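Local coordinates for protein sialidase B (Streptococcus pneumoniae serotype 4, PDB 4XJW) that removes terminal sialic acid from oligosaccharides, glycoproteins and glycolipids by cleaving alpha-(2->3), alpha-(2->6) and alpha-(2->8) glycosidic linkages, at residues A[31-36]-A[107-112]; A[74-79]-A[127-132]. The protein carries 1 engineered substitution. All blocks are in the same frame, centred on the assembly; numbering follows the deposited sequence.

Interaction 1 (A[31-36]-A[107-112]); sequences SQTVVM and TLVFVS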
ATOM      1  N   SER A  31     -28.307   9.431  20.753  1.00 19.11           N
ATOM      2  CA  SER A  31     -26.919   9.085  20.477  1.00 16.55           C
ATOM      3  C   SER A  31     -26.504   7.818  21.208  1.00 17.26           C
ATOM      4  O   SER A  31     -26.779   7.658  22.400  1.00 18.11           O
ATOM      5  CB  SER A  31     -25.994  10.251  20.832  1.00 18.81           C
ATOM      6  OG  SER A  31     -26.261  11.367  20.009  1.00 19.17           O
ATOM      7  N   GLN A  32     -25.819   6.927  20.498  1.00 16.35           N
ATOM      8  CA  GLN A  32     -25.382   5.661  21.082  1.00 15.12           C
ATOM      9  C   GLN A  32     -23.996   5.280  20.588  1.00 15.61           C
ATOM     10  O   GLN A  32     -23.579   5.668  19.497  1.00 17.41           O
ATOM     11  CB  GLN A  32     -26.365   4.529  20.753  1.00 13.95           C
ATOM     12  CG  GLN A  32     -27.541   4.381  21.726  1.00 15.92           C
ATOM     13  CD  GLN A  32     -28.635   5.416  21.515  1.00 20.19           C
ATOM     14  OE1 GLN A  32     -28.863   5.882  20.397  1.00 15.72           O
ATOM     15  NE2 GLN A  32     -29.327   5.777  22.598  1.00 17.54           N
ATOM     16  N   THR A  33     -23.289   4.514  21.405  1.00 14.91           N
ATOM     17  CA  THR A  33     -22.022   3.932  21.001  1.00 13.35           C
ATOM     18  C   THR A  33     -22.080   2.456  21.315  1.00 17.03           C
ATOM     19  O   THR A  33     -22.493   2.069  22.409  1.00 16.61           O
ATOM     20  CB  THR A  33     -20.854   4.585  21.750  1.00 13.80           C
ATOM     21  OG1 THR A  33     -20.774   5.958  21.362  1.00 16.48           O
ATOM     22  CG2 THR A  33     -19.540   3.897  21.421  1.00 17.09           C
ATOM     23  N   VAL A  34     -21.683   1.632  20.348  1.00 14.60           N
ATOM     24  CA  VAL A  34     -21.588   0.191  20.550  1.00 15.00           C
ATOM     25  C   VAL A  34     -20.111  -0.191  20.545  1.00 17.80           C
ATOM     26  O   VAL A  34     -19.378   0.177  19.629  1.00 14.65           O
ATOM     27  CB  VAL A  34     -22.330  -0.588  19.446  1.00 12.09           C
ATOM     28  CG1 VAL A  34     -22.185  -2.085  19.680  1.00 14.38           C
ATOM     29  CG2 VAL A  34     -23.795  -0.192  19.401  1.00 18.99           C
ATOM     30  N   VAL A  35     -19.664  -0.900  21.580  1.00 13.16           N
ATOM     31  CA  VAL A  35     -18.314  -1.445  21.594  1.00 12.86           C
ATOM     32  C   VAL A  35     -18.403  -2.959  21.616  1.00 18.17           C
ATOM     33  O   VAL A  35     -19.078  -3.541  22.472  1.00 21.51           O
ATOM     34  CB  VAL A  35     -17.505  -0.948  22.803  1.00 15.64           C
ATOM     35  CG1 VAL A  35     -16.138  -1.604  22.820  1.00 16.93           C
ATOM     36  CG2 VAL A  35     -17.345   0.557  22.752  1.00 16.23           C
ATOM     37  N   MET A  36     -17.750  -3.600  20.655  1.00 15.15           N
ATOM     38  CA  MET A  36     -17.865  -5.043  20.485  1.00 18.32           C
ATOM     39  C   MET A  36     -16.496  -5.659  20.262  1.00 19.04           C
ATOM     40  O   MET A  36     -15.799  -5.300  19.315  1.00 20.76           O
ATOM     41  CB  MET A  36     -18.740  -5.371  19.278  1.00 20.67           C
ATOM     42  CG  MET A  36     -20.127  -5.853  19.614  1.00 30.01           C
ATOM     43  SD  MET A  36     -20.925  -6.572  18.167  1.00 31.38           S
ATOM     44  CE  MET A  36     -19.662  -7.729  17.674  1.00 24.11           C
ATOM     45  N   THR A 107     -11.703  -5.406  17.648  1.00 11.80           N
ATOM     46  CA  THR A 107     -12.335  -4.428  18.522  1.00 14.54           C
ATOM     47  C   THR A 107     -13.101  -3.445  17.656  1.00 14.69           C
ATOM     48  O   THR A 107     -12.506  -2.647  16.919  1.00 14.47           O
ATOM     49  CB  THR A 107     -11.305  -3.669  19.391  1.00 14.72           C
ATOM     50  OG1 THR A 107     -10.523  -4.606  20.147  1.00 15.52           O
ATOM     51  CG2 THR A 107     -12.006  -2.705  20.366  1.00 16.64           C
ATOM     52  N   LEU A 108     -14.424  -3.507  17.742  1.00 10.64           N
ATOM     53  CA  LEU A 108     -15.281  -2.669  16.915  1.00  9.64           C
ATOM     54  C   LEU A 108     -15.911  -1.581  17.785  1.00 12.71           C
ATOM     55  O   LEU A 108     -16.398  -1.858  18.869  1.00 12.23           O
ATOM     56  CB  LEU A 108     -16.332  -3.540  16.226  1.00 12.49           C
ATOM     57  CG  LEU A 108     -17.364  -2.845  15.341  1.00 11.83           C
ATOM     58  CD1 LEU A 108     -17.809  -3.759  14.203  1.00 14.74           C
ATOM     59  CD2 LEU A 108     -18.590  -2.393  16.149  1.00 13.54           C
ATOM     60  N   VAL A 109     -15.878  -0.341  17.312  1.00 12.11           N
ATOM     61  CA  VAL A 109     -16.557   0.759  17.996  1.00 10.90           C
ATOM     62  C   VAL A 109     -17.417   1.513  16.988  1.00 13.11           C
ATOM     63  O   VAL A 109     -16.899   2.057  16.010  1.00 13.57           O
ATOM     64  CB  VAL A 109     -15.560   1.753  18.609  1.00 15.64           C
ATOM     65  CG1 VAL A 109     -16.312   2.885  19.329  1.00 14.76           C
ATOM     66  CG2 VAL A 109     -14.632   1.039  19.577  1.00 12.83           C
ATOM     67  N   PHE A 110     -18.725   1.568  17.229  1.00 10.33           N
ATOM     68  CA  PHE A 110     -19.611   2.272  16.317  1.00 11.28           C
ATOM     69  C   PHE A 110     -20.258   3.428  17.053  1.00 12.55           C
ATOM     70  O   PHE A 110     -20.859   3.232  18.108  1.00 13.80           O
ATOM     71  CB  PHE A 110     -20.685   1.349  15.754  1.00 12.57           C
ATOM     72  CG  PHE A 110     -21.660   2.058  14.854  1.00 11.26           C
ATOM     73  CD1 PHE A 110     -21.258   2.513  13.610  1.00 12.50           C
ATOM     74  CD2 PHE A 110     -22.970   2.281  15.266  1.00 11.94           C
ATOM     75  CE1 PHE A 110     -22.142   3.178  12.771  1.00 12.14           C
ATOM     76  CE2 PHE A 110     -23.866   2.943  14.439  1.00 12.84           C
ATOM     77  CZ  PHE A 110     -23.450   3.389  13.185  1.00 14.27           C
ATOM     78  N   VAL A 111     -20.098   4.629  16.512  1.00 10.92           N
ATOM     79  CA  VAL A 111     -20.638   5.830  17.146  1.00 11.78           C
ATOM     80  C   VAL A 111     -21.779   6.422  16.305  1.00 13.95           C
ATOM     81  O   VAL A 111     -21.608   6.738  15.121  1.00 13.31           O
ATOM     82  CB  VAL A 111     -19.528   6.876  17.376  1.00 11.10           C
ATOM     83  CG1 VAL A 111     -20.105   8.099  18.065  1.00 17.81           C
ATOM     84  CG2 VAL A 111     -18.401   6.272  18.220  1.00 16.67           C
ATOM     85  N   SER A 112     -22.951   6.557  16.925  1.00 14.73           N
ATOM     86  CA  SER A 112     -24.126   7.142  16.290  1.00 12.48           C
ATOM     87  C   SER A 112     -24.410   8.487  16.968  1.00 15.51           C
ATOM     88  O   SER A 112     -24.922   8.532  18.087  1.00 18.96           O
ATOM     89  CB  SER A 112     -25.316   6.181  16.430  1.00 15.68           C
ATOM     90  OG  SER A 112     -26.475   6.661  15.784  1.00 16.81           O
TER
HETATM   91  O   HOH W   1     -28.289   6.742  17.774  1.00 15.49           O

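Interaction 2 (A[74-79]-A[127-132]); sequences IGVEIR and EVFSET. With PO4 (phosphate ion), chain D.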
ATOM      1  N   ILE A  74     -16.897  -4.672   6.809  1.00  8.01           N
ATOM      2  CA  ILE A  74     -17.768  -4.370   7.939  1.00 11.59           C
ATOM      3  C   ILE A  74     -18.745  -3.281   7.505  1.00 11.99           C
ATOM      4  O   ILE A  74     -18.402  -2.420   6.689  1.00 11.46           O
ATOM      5  CB  ILE A  74     -16.952  -3.893   9.174  1.00 10.61           C
ATOM      6  CG1 ILE A  74     -17.769  -3.997  10.468  1.00 14.86           C
ATOM      7  CG2 ILE A  74     -16.471  -2.465   8.986  1.00 12.72           C
ATOM      8  CD1 ILE A  74     -17.949  -5.421  10.969  1.00 12.37           C
ATOM      9  N   GLY A  75     -19.963  -3.307   8.043  1.00 11.20           N
ATOM     10  CA  GLY A  75     -20.924  -2.278   7.713  1.00 10.79           C
ATOM     11  C   GLY A  75     -22.055  -2.171   8.706  1.00 10.87           C
ATOM     12  O   GLY A  75     -22.134  -2.946   9.676  1.00 11.57           O
ATOM     13  N   VAL A  76     -22.904  -1.170   8.480  1.00 10.08           N
ATOM     14  CA  VAL A  76     -24.139  -1.015   9.237  1.00 11.24           C
ATOM     15  C   VAL A  76     -25.297  -0.728   8.291  1.00 11.77           C
ATOM     16  O   VAL A  76     -25.115  -0.180   7.198  1.00 11.56           O
ATOM     17  CB  VAL A  76     -24.097   0.122  10.279  1.00 11.61           C
ATOM     18  CG1 VAL A  76     -23.055  -0.161  11.361  1.00 12.06           C
ATOM     19  CG2 VAL A  76     -23.857   1.465   9.607  1.00 15.55           C
ATOM     20  N   GLU A  77     -26.492  -1.101   8.739  1.00 13.82           N
ATOM     21  CA  GLU A  77     -27.732  -0.699   8.106  1.00 14.27           C
ATOM     22  C   GLU A  77     -28.538   0.076   9.142  1.00 12.38           C
ATOM     23  O   GLU A  77     -28.546  -0.282  10.323  1.00 14.21           O
ATOM     24  CB  GLU A  77     -28.525  -1.924   7.691  1.00 14.73           C
ATOM     25  CG  GLU A  77     -27.911  -2.753   6.609  1.00 15.76           C
ATOM     26  CD  GLU A  77     -28.972  -3.553   5.905  1.00 19.64           C
ATOM     27  OE1 GLU A  77     -29.684  -2.972   5.055  1.00 20.63           O
ATOM     28  OE2 GLU A  77     -29.120  -4.744   6.233  1.00 20.69           O
ATOM     29  N   ILE A  78     -29.190   1.152   8.705  1.00 13.33           N
ATOM     30  CA  ILE A  78     -30.067   1.924   9.582  1.00 11.52           C
ATOM     31  C   ILE A  78     -31.320   2.247   8.787  1.00 18.03           C
ATOM     32  O   ILE A  78     -31.276   3.042   7.842  1.00 17.21           O
ATOM     33  CB  ILE A  78     -29.385   3.206  10.116  1.00 14.84           C
ATOM     34  CG1 ILE A  78     -27.898   2.969  10.376  1.00 16.74           C
ATOM     35  CG2 ILE A  78     -30.050   3.675  11.393  1.00 17.72           C
ATOM     36  CD1 ILE A  78     -27.014   4.113   9.965  1.00 19.37           C
ATOM     37  N   ARG A  79     -32.434   1.607   9.144  1.00 15.88           N
ATOM     38  CA  ARG A  79     -33.612   1.617   8.279  1.00 16.70           C
ATOM     39  C   ARG A  79     -34.898   1.877   9.046  1.00 16.04           C
ATOM     40  O   ARG A  79     -35.124   1.296  10.109  1.00 16.13           O
ATOM     41  CB  ARG A  79     -33.734   0.280   7.546  1.00 15.18           C
ATOM     42  CG  ARG A  79     -32.459  -0.153   6.839  1.00 19.75           C
ATOM     43  CD  ARG A  79     -32.655  -1.445   6.088  1.00 17.50           C
ATOM     44  NE  ARG A  79     -33.583  -1.265   4.980  1.00 16.24           N
ATOM     45  CZ  ARG A  79     -34.019  -2.239   4.187  1.00 22.13           C
ATOM     46  NH1 ARG A  79     -33.619  -3.493   4.374  1.00 20.55           N
ATOM     47  NH2 ARG A  79     -34.865  -1.952   3.205  1.00 21.54           N
ATOM     48  N   GLU A 127     -10.388   4.172  11.944  1.00 10.76           N
ATOM     49  CA  GLU A 127     -11.643   4.711  11.424  1.00 11.21           C
ATOM     50  C   GLU A 127     -11.850   4.256   9.996  1.00 11.90           C
ATOM     51  O   GLU A 127     -11.108   4.653   9.095  1.00 14.47           O
ATOM     52  CB  GLU A 127     -11.650   6.237  11.478  1.00 14.21           C
ATOM     53  CG  GLU A 127     -12.995   6.830  11.107  1.00 17.40           C
ATOM     54  CD  GLU A 127     -12.944   8.334  10.923  1.00 22.70           C
ATOM     55  OE1 GLU A 127     -12.739   9.041  11.924  1.00 29.02           O
ATOM     56  OE2 GLU A 127     -13.110   8.790   9.775  1.00 28.24           O
ATOM     57  N   VAL A 128     -12.854   3.408   9.786  1.00  9.95           N
ATOM     58  CA  VAL A 128     -13.090   2.824   8.459  1.00 11.16           C
ATOM     59  C   VAL A 128     -14.179   3.540   7.661  1.00 13.42           C
ATOM     60  O   VAL A 128     -14.194   3.472   6.433  1.00 11.80           O
ATOM     61  CB  VAL A 128     -13.350   1.294   8.516  1.00  9.19           C
ATOM     62  CG1 VAL A 128     -12.128   0.544   9.096  1.00 11.99           C
ATOM     63  CG2 VAL A 128     -14.606   0.985   9.314  1.00 14.83           C
ATOM     64  N   PHE A 129     -15.098   4.204   8.359  1.00 12.21           N
ATOM     65  CA  PHE A 129     -15.984   5.174   7.707  1.00 11.10           C
ATOM     66  C   PHE A 129     -16.542   6.189   8.686  1.00 13.16           C
ATOM     67  O   PHE A 129     -16.624   5.939   9.893  1.00 14.45           O
ATOM     68  CB  PHE A 129     -17.095   4.526   6.845  1.00 11.78           C
ATOM     69  CG  PHE A 129     -18.070   3.649   7.605  1.00 12.30           C
ATOM     70  CD1 PHE A 129     -19.092   4.201   8.373  1.00 14.03           C
ATOM     71  CD2 PHE A 129     -17.971   2.262   7.510  1.00 14.71           C
ATOM     72  CE1 PHE A 129     -20.001   3.380   9.053  1.00 15.72           C
ATOM     73  CE2 PHE A 129     -18.874   1.432   8.176  1.00 12.01           C
ATOM     74  CZ  PHE A 129     -19.886   1.990   8.941  1.00 15.70           C
ATOM     75  N   SER A 130     -16.877   7.356   8.157  1.00 16.15           N
ATOM     76  CA  SER A 130     -17.522   8.395   8.942  1.00 15.63           C
ATOM     77  C   SER A 130     -18.459   9.122   8.000  1.00 21.10           C
ATOM     78  O   SER A 130     -18.020   9.795   7.068  1.00 22.18           O
ATOM     79  CB  SER A 130     -16.495   9.346   9.552  1.00 19.89           C
ATOM     80  OG  SER A 130     -17.089  10.150  10.558  1.00 24.59           O
ATOM     81  N   GLU A 131     -19.758   8.959   8.218  1.00 17.72           N
ATOM     82  CA  GLU A 131     -20.744   9.461   7.275  1.00 17.94           C
ATOM     83  C   GLU A 131     -21.704  10.431   7.942  1.00 19.30           C
ATOM     84  O   GLU A 131     -22.393  10.069   8.900  1.00 18.57           O
ATOM     85  CB  GLU A 131     -21.531   8.289   6.689  1.00 21.62           C
ATOM     86  CG  GLU A 131     -20.676   7.248   5.988  1.00 23.66           C
ATOM     87  CD  GLU A 131     -20.334   7.622   4.556  1.00 31.24           C
ATOM     88  OE1 GLU A 131     -20.748   8.713   4.115  1.00 36.21           O
ATOM     89  OE2 GLU A 131     -19.657   6.820   3.875  1.00 35.12           O
ATOM     90  N   THR A 132     -21.736  11.661   7.437  1.00 19.66           N
ATOM     91  CA  THR A 132     -22.701  12.662   7.884  1.00 19.27           C
ATOM     92  C   THR A 132     -23.920  12.689   6.958  1.00 22.53           C
ATOM     93  O   THR A 132     -23.774  12.626   5.743  1.00 21.14           O
ATOM     94  CB  THR A 132     -22.056  14.063   7.917  1.00 19.78           C
ATOM     95  OG1 THR A 132     -20.846  14.007   8.680  1.00 22.16           O
ATOM     96  CG2 THR A 132     -23.003  15.082   8.538  1.00 19.88           C
TER
HETATM   97  P   PO4 D 703     -33.303  -6.634   2.539  1.00 21.32           P
HETATM   98  O1  PO4 D 703     -33.699  -8.072   2.748  1.00 22.09           O
HETATM   99  O2  PO4 D 703     -34.417  -5.712   3.000  1.00 20.98           O
HETATM  100  O3  PO4 D 703     -32.052  -6.373   3.361  1.00 20.22           O
HETATM  101  O4  PO4 D 703     -33.014  -6.410   1.077  1.00 22.95           O

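Interaction 1 (A[31-36]-A[107-112])
Thr33 and Val111 sit opposite each other as a non-hydrogen-bonded pair of two antiparallel strands, and their side chains run alongside one another on the same face. Thr33 shows how such a position is filled atom by atom. Its CB stands 3.9 Å from Phe110 O. OG1, beside the backbone N (chi1 -65°), comes to 3.9 Å from Val111 CG2 and is hydrogen-bonded to Lys175 O and Ile177 N, which tie it to the chain that follows strand 166-173. The other branch, CG2, leans over the neighbouring strand, 3.6 Å from Phe110 O and 4.0 Å from Val109 CG1. The methyl thus lies against a carbonyl oxygen and a valine methyl, while the hydroxyl finds its polar partners in Lys175 and Ile177 though it also lies beside the Val111 methyls.

Six backbone hydrogen bonds join the strands, two each for the pairs Gln32-Ser112, Val34-Phe110 and Met36-Leu108. Most are nearly straight; Gln32 N to Ser112 O is the most bent, at 149°. Between these bonded pairs, CA-H groups approach carbonyl oxygens, as where Thr33 CA lies 3.2 Å from Phe110 O.

At the Gln32 end a water bridges the side chains. It donates to Gln32 OE1 over 2.8 Å and accepts from Ser112 OG over 2.7 Å, while Gln32 NE2 bonds to Asn174 OD1 and Gly29 O. Flanked by strands 118-123 and 166-173, this pairing is the interior of an antiparallel sheet in the concanavalin-like sandwich of the N-terminal domain.

Interaction 2 (A[74-79]-A[127-132])
The ring of Phe129 reaches strand 74-79 with CE2 and CZ, while Val128 beside it meets Ile74. CE2 lies 4.2 Å from Ile74 O, which sits at the ring edge near its plane, and 4.3 Å from Gly75 CA. CZ approaches Val76 CG2 obliquely at 4.1 Å. At the other point of contact, Ile74 CG2 and Val128 CG2 meet at 3.9 Å, the two side chains set roughly perpendicular.

That neighbouring residues both point toward strand 74-79 is explained by the backbone. Val128 and Phe129 face Met121 together in a classic beta bulge, which turns two consecutive side chains to one side. The ring then starts from a chi1 of 62°, with CG between the backbone N and the carbonyl carbon. The strand axes, 8.8 Å apart and running 25° from parallel, are too distant for backbone pairing, and side chains make the contact. Met121 of strand 118-123 and Phe89 of strand 85-91 also touch the Phe129 side chain.

Farther along, the strand's chemistry becomes polar. Arg79 NH1 donates to phosphate O2 over 2.7 Å at 168°, the oxygen lying in the guanidinium plane; the ion, probably from the crystallisation liquor, is also held by Arg155. Asn86 OD1 accepts from Arg79 NE, and Tyr63 OH is bonded to both Arg79 NH1 and Glu77 OE2, which would help fix the guanidinium's orientation. The contact between the strands themselves is almost wholly apolar. Its cohesion therefore probably rests on shape and the exclusion of water more than on directional bonds.

Overall arrangement
Both contacts are buried in the same N-terminal sandwich, away from the annotated catalytic and ligand-binding residues, and together they contrast two ways in which its strands cohere. Interaction 1 works within one sheet, through regular backbone bonding between adjacent strands; interaction 2 works between sheets, since 127-132 belongs to the sheet containing 31-36 and 107-112, whereas 74-79 belongs to the other. The two meet in a shared core: Leu108 CD1 lies 3.6 Å from Ile74 CD1, and Phe110 CE1 lies 3.7 Å from Val76 CG1. Phe110 CE1 also comes within 4.3 Å of Phe129 CE1. Directional polar bonding thus orders the sheet, and apolar side chains join it to its partner.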